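Trypanothione-dependent glyoxalase I (Leishmania major, PDB 2C21) is a glyoxalase I enzyme of the glyoxalase/bleomycin resistance/dioxygenase superfamily, a dimer with nickel sites shared between its subunits. Local coordinates at residues H80-E86 / Y121-E127. Residues are numbered along the deposited sequence; the frame is centred on the assembly and turned at random.
Sequences HIAIGVE and YIELLNE. With NI (nickel (II) ion), chain H.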
loop_
_atom_site.group_PDB
_atom_site.type_symbol
_atom_site.label_atom_id
_atom_site.label_comp_id
_atom_site.label_asym_id
_atom_site.label_seq_id
_atom_site.Cartn_x
_atom_site.Cartn_y
_atom_site.Cartn_z
ATOM N N HIS A 80 -3.929 1.559 6.424
ATOM C CA HIS A 80 -3.585 2.846 5.845
ATOM C C HIS A 80 -2.391 2.712 4.918
ATOM O O HIS A 80 -1.771 1.658 4.854
ATOM C CB HIS A 80 -3.201 3.840 6.941
ATOM C CG HIS A 80 -2.075 3.369 7.819
ATOM N ND1 HIS A 80 -2.280 2.828 9.068
ATOM C CD2 HIS A 80 -0.735 3.359 7.626
ATOM C CE1 HIS A 80 -1.115 2.509 9.607
ATOM N NE2 HIS A 80 -0.161 2.830 8.750
ATOM N N ILE A 81 -2.083 3.812 4.234
ATOM C CA ILE A 81 -0.768 4.042 3.660
ATOM C C ILE A 81 -0.055 5.123 4.500
ATOM O O ILE A 81 -0.694 6.018 5.064
ATOM C CB ILE A 81 -0.789 4.483 2.168
ATOM C CG1 ILE A 81 -1.534 5.806 1.981
ATOM C CG2 ILE A 81 -1.348 3.353 1.259
ATOM C CD1 ILE A 81 -1.289 6.466 0.624
ATOM N N ALA A 82 1.265 5.002 4.581
ATOM C CA ALA A 82 2.093 5.935 5.327
ATOM C C ALA A 82 2.990 6.649 4.353
ATOM O O ALA A 82 3.550 6.029 3.444
ATOM C CB ALA A 82 2.923 5.188 6.348
ATOM N N ILE A 83 3.131 7.954 4.563
ATOM C CA ILE A 83 3.934 8.801 3.712
ATOM C C ILE A 83 4.955 9.519 4.593
ATOM O O ILE A 83 4.582 10.103 5.595
ATOM C CB ILE A 83 3.039 9.817 2.961
ATOM C CG1 ILE A 83 2.058 9.057 2.030
ATOM C CG2 ILE A 83 3.894 10.854 2.200
ATOM C CD1 ILE A 83 1.032 9.949 1.350
ATOM N N GLY A 84 6.229 9.446 4.203
ATOM C CA GLY A 84 7.309 10.144 4.874
ATOM C C GLY A 84 7.465 11.573 4.393
ATOM O O GLY A 84 7.624 11.828 3.185
ATOM N N VAL A 85 7.449 12.512 5.339
ATOM C CA VAL A 85 7.555 13.929 5.037
ATOM C C VAL A 85 8.671 14.579 5.863
ATOM O O VAL A 85 9.290 13.922 6.706
ATOM C CB VAL A 85 6.205 14.650 5.260
ATOM C CG1 VAL A 85 5.114 13.993 4.409
ATOM C CG2 VAL A 85 5.806 14.649 6.739
ATOM N N GLU A 86 8.931 15.855 5.593
ATOM C CA GLU A 86 9.957 16.615 6.312
ATOM C C GLU A 86 9.407 17.338 7.541
ATOM O O GLU A 86 10.152 17.595 8.511
ATOM C CB GLU A 86 10.608 17.655 5.388
ATOM C CG GLU A 86 11.430 17.054 4.251
ATOM C CD GLU A 86 12.247 18.084 3.492
ATOM O OE1 GLU A 86 12.511 19.175 4.045
ATOM O OE2 GLU A 86 12.633 17.796 2.338
ATOM N N TYR A 121 -7.634 6.272 5.642
ATOM C CA TYR A 121 -6.639 6.888 6.510
ATOM C C TYR A 121 -5.260 6.969 5.880
ATOM O O TYR A 121 -4.810 6.056 5.184
ATOM C CB TYR A 121 -6.551 6.125 7.830
ATOM C CG TYR A 121 -7.770 6.313 8.677
ATOM C CD1 TYR A 121 -8.742 5.332 8.763
ATOM C CD2 TYR A 121 -7.966 7.491 9.383
ATOM C CE1 TYR A 121 -9.879 5.517 9.569
ATOM C CE2 TYR A 121 -9.091 7.688 10.173
ATOM C CZ TYR A 121 -10.041 6.708 10.260
ATOM O OH TYR A 121 -11.155 6.921 11.046
ATOM N N ILE A 122 -4.599 8.098 6.108
ATOM C CA ILE A 122 -3.222 8.276 5.686
ATOM C C ILE A 122 -2.388 8.666 6.909
ATOM O O ILE A 122 -2.745 9.591 7.654
ATOM C CB ILE A 122 -3.126 9.351 4.600
ATOM C CG1 ILE A 122 -3.761 8.843 3.303
ATOM C CG2 ILE A 122 -1.668 9.770 4.352
ATOM C CD1 ILE A 122 -4.501 9.891 2.565
ATOM N N GLU A 123 -1.285 7.955 7.111
ATOM C CA GLU A 123 -0.356 8.239 8.187
ATOM C C GLU A 123 0.770 9.112 7.659
ATOM O O GLU A 123 1.459 8.732 6.721
ATOM C CB GLU A 123 0.226 6.935 8.749
ATOM C CG GLU A 123 1.042 7.113 10.030
ATOM C CD GLU A 123 1.535 5.787 10.577
ATOM O OE1 GLU A 123 1.951 4.931 9.791
ATOM O OE2 GLU A 123 1.509 5.601 11.798
ATOM N N LEU A 124 0.937 10.285 8.266
ATOM C CA LEU A 124 2.019 11.186 7.953
ATOM C C LEU A 124 3.107 11.007 8.992
ATOM O O LEU A 124 2.851 11.122 10.193
ATOM C CB LEU A 124 1.519 12.629 7.970
ATOM C CG LEU A 124 0.370 12.914 6.999
ATOM C CD1 LEU A 124 -0.153 14.332 7.220
ATOM C CD2 LEU A 124 0.844 12.718 5.569
ATOM N N LEU A 125 4.314 10.724 8.525
ATOM C CA LEU A 125 5.442 10.458 9.400
ATOM C C LEU A 125 6.620 11.350 9.074
ATOM O O LEU A 125 6.946 11.559 7.910
ATOM C CB LEU A 125 5.897 9.013 9.253
ATOM C CG LEU A 125 4.901 7.932 9.677
ATOM C CD1 LEU A 125 5.511 6.576 9.371
ATOM C CD2 LEU A 125 4.559 8.049 11.152
ATOM N N ASN A 126 7.278 11.853 10.107
ATOM C CA ASN A 126 8.567 12.493 9.900
ATOM C C ASN A 126 9.566 11.415 9.474
ATOM O O ASN A 126 9.936 10.545 10.275
ATOM C CB ASN A 126 9.039 13.196 11.165
ATOM C CG ASN A 126 10.292 14.000 10.931
ATOM O OD1 ASN A 126 10.264 15.239 10.906
ATOM N ND2 ASN A 126 11.401 13.303 10.726
ATOM N N GLU A 127 9.996 11.464 8.218
ATOM C CA GLU A 127 10.706 10.331 7.628
ATOM C C GLU A 127 12.060 10.133 8.260
ATOM O O GLU A 127 12.478 8.988 8.457
ATOM C CB GLU A 127 10.865 10.482 6.117
ATOM C CG GLU A 127 11.662 9.354 5.484
ATOM C CD GLU A 127 11.672 9.396 3.958
ATOM O OE1 GLU A 127 11.016 10.276 3.350
ATOM O OE2 GLU A 127 12.345 8.532 3.361
HETATM NI NI NI H . 1.856 2.695 9.669
HETATM O O HOH W 1 3.142 2.843 11.109
#
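His80 and Glu123 reach one nickel ion from neighbouring parallel strands, His80 NE2 and Glu123 OE1 each standing 2.2 Å from the metal. The imidazole and carboxylate planes are turned 64° apart, and Glu123 CB lies over a face of the His80 ring, 4.2 Å from its centroid, in a CH-pi contact. With CG anti to the backbone N (chi1 -171°) and the chain extended beyond it, Glu123 carries OE1 up to the ion; a water at 1.9 Å and His11 and Glu62 of the second subunit complete the site. Between the strands five nearly straight backbone hydrogen bonds run from Glu123 N to Ile81 O, 2.9 Å, through to Glu127 N and Val85 O. On the face away from the nickel the packing is apolar and buried: Ile83 CB meets Leu124 CD2 at 4.5 Å, and in one of two conformers Ile122 CG1 lies alongside Ile81 CG1 and, provisionally, CG2 touches Ile83 CD1. The ends are looser, with Tyr121 and Glu86 exposed; Glu127 OE2 forms a salt bridge with Arg8 of the second subunit. With two of its four protein ligands from each chain, the nickel site of this paired beta-alpha-beta-beta-beta fold is probably completed only in the dimer.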